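PDB 5Y5A: KLLA0F20702p from Kluyveromyces lactis, which probably recruits telomerase to telomeres as the yeast Est1 subunit that binds Cdc13, this chain being the N-terminal part of the protein with its TPR-like helices. Local coordinates for residues A[185-199]-A[223-237]. Numbering follows the deposited sequence.
Sequences VMASQRCLLYIGCSQ and YLDIASTIVPSVGET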
loop_
_atom_site.group_PDB
_atom_site.type_symbol
_atom_site.label_atom_id
_atom_site.label_comp_id
_atom_site.label_asym_id
_atom_site.label_seq_id
_atom_site.Cartn_x
_atom_site.Cartn_y
_atom_site.Cartn_z
ATOM N N VAL A 185 9.394 2.965 18.558
ATOM C CA VAL A 185 8.994 3.222 17.181
ATOM C C VAL A 185 7.558 2.769 16.955
ATOM O O VAL A 185 6.766 3.478 16.329
ATOM C CB VAL A 185 9.929 2.517 16.175
ATOM C CG1 VAL A 185 9.446 2.738 14.757
ATOM C CG2 VAL A 185 11.355 3.025 16.335
ATOM N N MET A 186 7.220 1.592 17.474
ATOM C CA MET A 186 5.847 1.097 17.393
ATOM C C MET A 186 4.869 2.028 18.121
ATOM O O MET A 186 3.749 2.244 17.665
ATOM C CB MET A 186 5.746 -0.318 17.965
ATOM C CG MET A 186 6.491 -1.362 17.156
ATOM S SD MET A 186 6.087 -1.256 15.403
ATOM C CE MET A 186 4.419 -1.903 15.367
ATOM N N ALA A 187 5.292 2.575 19.253
ATOM C CA ALA A 187 4.440 3.514 19.979
ATOM C C ALA A 187 4.186 4.745 19.121
ATOM O O ALA A 187 3.063 5.237 19.041
ATOM C CB ALA A 187 5.065 3.907 21.304
ATOM N N SER A 188 5.243 5.221 18.467
ATOM C CA SER A 188 5.148 6.374 17.587
ATOM C C SER A 188 4.216 6.086 16.424
ATOM O O SER A 188 3.354 6.900 16.092
ATOM C CB SER A 188 6.528 6.770 17.075
ATOM O OG SER A 188 7.349 7.182 18.155
ATOM N N GLN A 189 4.389 4.917 15.821
ATOM C CA GLN A 189 3.552 4.496 14.707
ATOM C C GLN A 189 2.082 4.448 15.116
ATOM O O GLN A 189 1.200 4.838 14.352
ATOM C CB GLN A 189 4.010 3.130 14.186
ATOM C CG GLN A 189 3.361 2.712 12.876
ATOM C CD GLN A 189 2.028 2.018 13.068
ATOM O OE1 GLN A 189 1.780 1.398 14.101
ATOM N NE2 GLN A 189 1.164 2.117 12.066
ATOM N N ARG A 190 1.812 3.970 16.324
ATOM C CA ARG A 190 0.438 3.931 16.803
ATOM C C ARG A 190 -0.119 5.337 16.987
ATOM O O ARG A 190 -1.272 5.601 16.639
ATOM C CB ARG A 190 0.344 3.148 18.104
ATOM C CG ARG A 190 0.603 1.661 17.921
ATOM C CD ARG A 190 -0.297 1.062 16.846
ATOM N NE ARG A 190 -0.436 -0.375 17.041
ATOM C CZ ARG A 190 0.270 -1.291 16.389
ATOM N NH1 ARG A 190 1.153 -0.925 15.469
ATOM N NH2 ARG A 190 0.081 -2.574 16.652
ATOM N N CYS A 191 0.702 6.237 17.522
ATOM C CA CYS A 191 0.280 7.620 17.715
ATOM C C CYS A 191 -0.090 8.249 16.382
ATOM O O CYS A 191 -1.126 8.897 16.256
ATOM C CB CYS A 191 1.375 8.443 18.390
ATOM S SG CYS A 191 1.659 8.031 20.110
ATOM N N LEU A 192 0.765 8.051 15.387
ATOM C CA LEU A 192 0.504 8.577 14.061
ATOM C C LEU A 192 -0.718 7.905 13.432
ATOM O O LEU A 192 -1.500 8.558 12.744
ATOM C CB LEU A 192 1.735 8.401 13.175
ATOM C CG LEU A 192 2.971 9.179 13.641
ATOM C CD1 LEU A 192 4.212 8.667 12.935
ATOM C CD2 LEU A 192 2.806 10.677 13.409
ATOM N N LEU A 193 -0.884 6.606 13.676
ATOM C CA LEU A 193 -2.039 5.872 13.156
ATOM C C LEU A 193 -3.359 6.386 13.726
ATOM O O LEU A 193 -4.324 6.592 12.988
ATOM C CB LEU A 193 -1.913 4.372 13.450
ATOM C CG LEU A 193 -3.104 3.501 13.013
ATOM C CD1 LEU A 193 -3.272 3.488 11.490
ATOM C CD2 LEU A 193 -2.984 2.074 13.537
ATOM N N TYR A 194 -3.410 6.594 15.035
ATOM C CA TYR A 194 -4.676 6.932 15.670
ATOM C C TYR A 194 -4.983 8.426 15.588
ATOM O O TYR A 194 -6.140 8.837 15.674
ATOM C CB TYR A 194 -4.683 6.447 17.118
ATOM C CG TYR A 194 -4.630 4.940 17.208
ATOM C CD1 TYR A 194 -5.462 4.152 16.418
ATOM C CD2 TYR A 194 -3.731 4.299 18.059
ATOM C CE1 TYR A 194 -5.410 2.762 16.481
ATOM C CE2 TYR A 194 -3.671 2.913 18.129
ATOM C CZ TYR A 194 -4.513 2.150 17.340
ATOM O OH TYR A 194 -4.461 0.775 17.411
ATOM N N ILE A 195 -3.953 9.241 15.412
ATOM C CA ILE A 195 -4.182 10.633 15.059
ATOM C C ILE A 195 -4.855 10.649 13.688
ATOM O O ILE A 195 -5.839 11.359 13.484
ATOM C CB ILE A 195 -2.874 11.453 15.045
ATOM C CG1 ILE A 195 -2.459 11.806 16.477
ATOM C CG2 ILE A 195 -3.041 12.722 14.235
ATOM C CD1 ILE A 195 -1.142 12.539 16.574
ATOM N N GLY A 196 -4.335 9.833 12.768
ATOM C CA GLY A 196 -4.894 9.707 11.429
ATOM C C GLY A 196 -6.371 9.355 11.428
ATOM O O GLY A 196 -7.190 10.070 10.840
ATOM N N CYS A 197 -6.715 8.260 12.101
ATOM C CA CYS A 197 -8.110 7.840 12.236
ATOM C C CYS A 197 -8.991 8.920 12.849
ATOM O O CYS A 197 -10.108 9.143 12.389
ATOM C CB CYS A 197 -8.217 6.583 13.094
ATOM S SG CYS A 197 -7.292 5.172 12.485
ATOM N N SER A 198 -8.493 9.566 13.901
ATOM C CA SER A 198 -9.252 10.604 14.593
ATOM C C SER A 198 -9.542 11.763 13.650
ATOM O O SER A 198 -10.661 12.259 13.595
ATOM C CB SER A 198 -8.495 11.104 15.822
ATOM O OG SER A 198 -8.212 10.038 16.704
ATOM N N GLN A 199 -8.517 12.178 12.912
ATOM C CA GLN A 199 -8.642 13.237 11.920
ATOM C C GLN A 199 -9.655 12.885 10.839
ATOM O O GLN A 199 -10.411 13.748 10.391
ATOM C CB GLN A 199 -7.287 13.529 11.278
ATOM C CG GLN A 199 -6.331 14.264 12.178
ATOM C CD GLN A 199 -6.852 15.629 12.549
ATOM O OE1 GLN A 199 -7.458 16.318 11.726
ATOM N NE2 GLN A 199 -6.633 16.026 13.797
ATOM N N TYR A 223 -0.496 12.187 8.193
ATOM C CA TYR A 223 -0.132 11.426 9.385
ATOM C C TYR A 223 0.021 9.942 9.067
ATOM O O TYR A 223 0.953 9.294 9.526
ATOM C CB TYR A 223 -1.169 11.620 10.494
ATOM C CG TYR A 223 -1.065 12.961 11.198
ATOM C CD1 TYR A 223 -0.008 13.235 12.057
ATOM C CD2 TYR A 223 -2.023 13.944 11.004
ATOM C CE1 TYR A 223 0.096 14.453 12.702
ATOM C CE2 TYR A 223 -1.930 15.168 11.646
ATOM C CZ TYR A 223 -0.868 15.417 12.494
ATOM O OH TYR A 223 -0.772 16.634 13.134
ATOM N N LEU A 224 -0.902 9.415 8.271
ATOM C CA LEU A 224 -0.857 8.022 7.867
ATOM C C LEU A 224 0.378 7.749 7.004
ATOM O O LEU A 224 1.023 6.709 7.137
ATOM C CB LEU A 224 -2.137 7.649 7.119
ATOM C CG LEU A 224 -3.432 7.660 7.935
ATOM C CD1 LEU A 224 -4.634 7.352 7.051
ATOM C CD2 LEU A 224 -3.340 6.663 9.078
ATOM N N ASP A 225 0.711 8.694 6.129
ATOM C CA ASP A 225 1.901 8.563 5.297
ATOM C C ASP A 225 3.146 8.436 6.161
ATOM O O ASP A 225 4.011 7.600 5.903
ATOM C CB ASP A 225 2.039 9.756 4.352
ATOM C CG ASP A 225 1.150 9.635 3.132
ATOM O OD1 ASP A 225 0.184 8.841 3.173
ATOM O OD2 ASP A 225 1.418 10.336 2.133
ATOM N N ILE A 226 3.227 9.263 7.198
ATOM C CA ILE A 226 4.368 9.212 8.091
ATOM C C ILE A 226 4.380 7.887 8.850
ATOM O O ILE A 226 5.429 7.258 8.984
ATOM C CB ILE A 226 4.365 10.388 9.066
ATOM C CG1 ILE A 226 4.387 11.701 8.282
ATOM C CG2 ILE A 226 5.574 10.314 9.976
ATOM C CD1 ILE A 226 4.227 12.936 9.149
ATOM N N ALA A 227 3.213 7.449 9.317
ATOM C CA ALA A 227 3.098 6.158 9.996
ATOM C C ALA A 227 3.579 4.997 9.111
ATOM O O ALA A 227 4.313 4.126 9.573
ATOM C CB ALA A 227 1.664 5.925 10.441
ATOM N N SER A 228 3.161 4.991 7.845
ATOM C CA SER A 228 3.602 3.990 6.871
ATOM C C SER A 228 5.097 4.056 6.620
ATOM O O SER A 228 5.743 3.051 6.354
ATOM C CB SER A 228 2.879 4.173 5.537
ATOM O OG SER A 228 1.497 3.931 5.667
ATOM N N THR A 229 5.646 5.256 6.667
ATOM C CA THR A 229 7.050 5.412 6.360
ATOM C C THR A 229 7.905 4.748 7.445
ATOM O O THR A 229 8.782 3.949 7.132
ATOM C CB THR A 229 7.407 6.902 6.185
ATOM O OG1 THR A 229 6.711 7.407 5.037
ATOM C CG2 THR A 229 8.899 7.093 5.977
ATOM N N ILE A 230 7.621 5.025 8.713
ATOM C CA ILE A 230 8.493 4.534 9.783
ATOM C C ILE A 230 8.337 3.035 10.092
ATOM O O ILE A 230 9.282 2.406 10.571
ATOM C CB ILE A 230 8.288 5.335 11.091
ATOM C CG1 ILE A 230 6.861 5.187 11.624
ATOM C CG2 ILE A 230 8.631 6.803 10.874
ATOM C CD1 ILE A 230 6.658 5.818 13.002
ATOM N N VAL A 231 7.154 2.471 9.844
ATOM C CA VAL A 231 6.936 1.025 9.987
ATOM C C VAL A 231 6.022 0.513 8.875
ATOM O O VAL A 231 4.834 0.256 9.098
ATOM C CB VAL A 231 6.301 0.632 11.343
ATOM C CG1 VAL A 231 6.404 -0.869 11.537
ATOM C CG2 VAL A 231 6.960 1.350 12.506
ATOM N N PRO A 232 6.575 0.354 7.668
ATOM C CA PRO A 232 5.748 -0.011 6.510
ATOM C C PRO A 232 5.140 -1.409 6.601
ATOM O O PRO A 232 4.220 -1.707 5.841
ATOM C CB PRO A 232 6.733 0.093 5.340
ATOM C CG PRO A 232 8.091 -0.088 5.972
ATOM C CD PRO A 232 7.991 0.567 7.307
ATOM N N SER A 233 5.621 -2.244 7.515
ATOM C CA SER A 233 5.061 -3.591 7.665
ATOM C C SER A 233 3.614 -3.597 8.172
ATOM O O SER A 233 2.891 -4.580 7.987
ATOM C CB SER A 233 5.916 -4.424 8.618
ATOM O OG SER A 233 5.701 -4.011 9.956
ATOM N N VAL A 234 3.192 -2.511 8.815
ATOM C CA VAL A 234 1.891 -2.494 9.474
ATOM C C VAL A 234 0.778 -2.218 8.472
ATOM O O VAL A 234 0.656 -1.111 7.937
ATOM C CB VAL A 234 1.864 -1.460 10.621
ATOM C CG1 VAL A 234 0.445 -1.215 11.112
ATOM C CG2 VAL A 234 2.741 -1.941 11.764
ATOM N N GLY A 235 -0.023 -3.249 8.217
ATOM C CA GLY A 235 -1.099 -3.170 7.251
ATOM C C GLY A 235 -2.159 -2.143 7.593
ATOM O O GLY A 235 -2.732 -1.522 6.692
ATOM N N GLU A 236 -2.414 -1.953 8.889
ATOM C CA GLU A 236 -3.525 -1.122 9.336
ATOM C C GLU A 236 -3.435 0.306 8.803
ATOM O O GLU A 236 -4.454 0.947 8.551
ATOM C CB GLU A 236 -3.600 -1.107 10.863
ATOM C CG GLU A 236 -4.927 -0.596 11.411
ATOM C CD GLU A 236 -6.091 -1.541 11.134
ATOM O OE1 GLU A 236 -5.855 -2.755 10.939
ATOM O OE2 GLU A 236 -7.248 -1.065 11.123
ATOM N N THR A 237 -2.216 0.795 8.613
ATOM C CA THR A 237 -2.020 2.135 8.080
ATOM C C THR A 237 -2.567 2.265 6.661
ATOM O O THR A 237 -3.185 3.261 6.317
ATOM C CB THR A 237 -0.543 2.516 8.057
ATOM O OG1 THR A 237 0.067 2.137 9.295
ATOM C CG2 THR A 237 -0.406 4.009 7.850
#
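R190 NH1 donates to Q189 OE1 at 2.8 Å, with the oxygen lying in the guanidinium plane, and V234 packs against both side chains. R190 NE makes a salt bridge with D83, on helix 78-105. Q189 leaves its helix with CG anti to the backbone N (chi1 -170°) and bends at chi2, which brings the amide up against V234 and T237. Q189 NE2 comes within 3.5 Å of V234 CG1. The same Q189 NE2 is 3.0 Å from T237 OG1, while Q189 CB lies against V231 CG2. With an alanine in place of Q189, R190 NH1 would probably lose this acceptor and a gap would open beside V234 and T237.

Away from the amide, the contact is apolar. Helices 185-199 and 223-230 run nearly antiparallel (156°), their axes 8.1 Å apart. L192 is a knob among Y223, I226, A227 and I230, L192 CB 3.7 Å from A227 CB; I230 returns the fit between V185, S188, Q189 and L192. Farther along, I195 CG2 sits 3.5 Å from the Y223 ring centroid, squarely over one face, in a CH-pi contact, as L192 CD2 meets the ring's edge.

V185, M186 and V231 also pack on the bound peptide, probably from Cdc13. Apolar interlocking thus joins helix 179-206 to helix 218-230 and the turn after it, and the buried Q189 amide, bonded to the partly exposed R190 guanidinium, supplies polarity near the peptide-binding end.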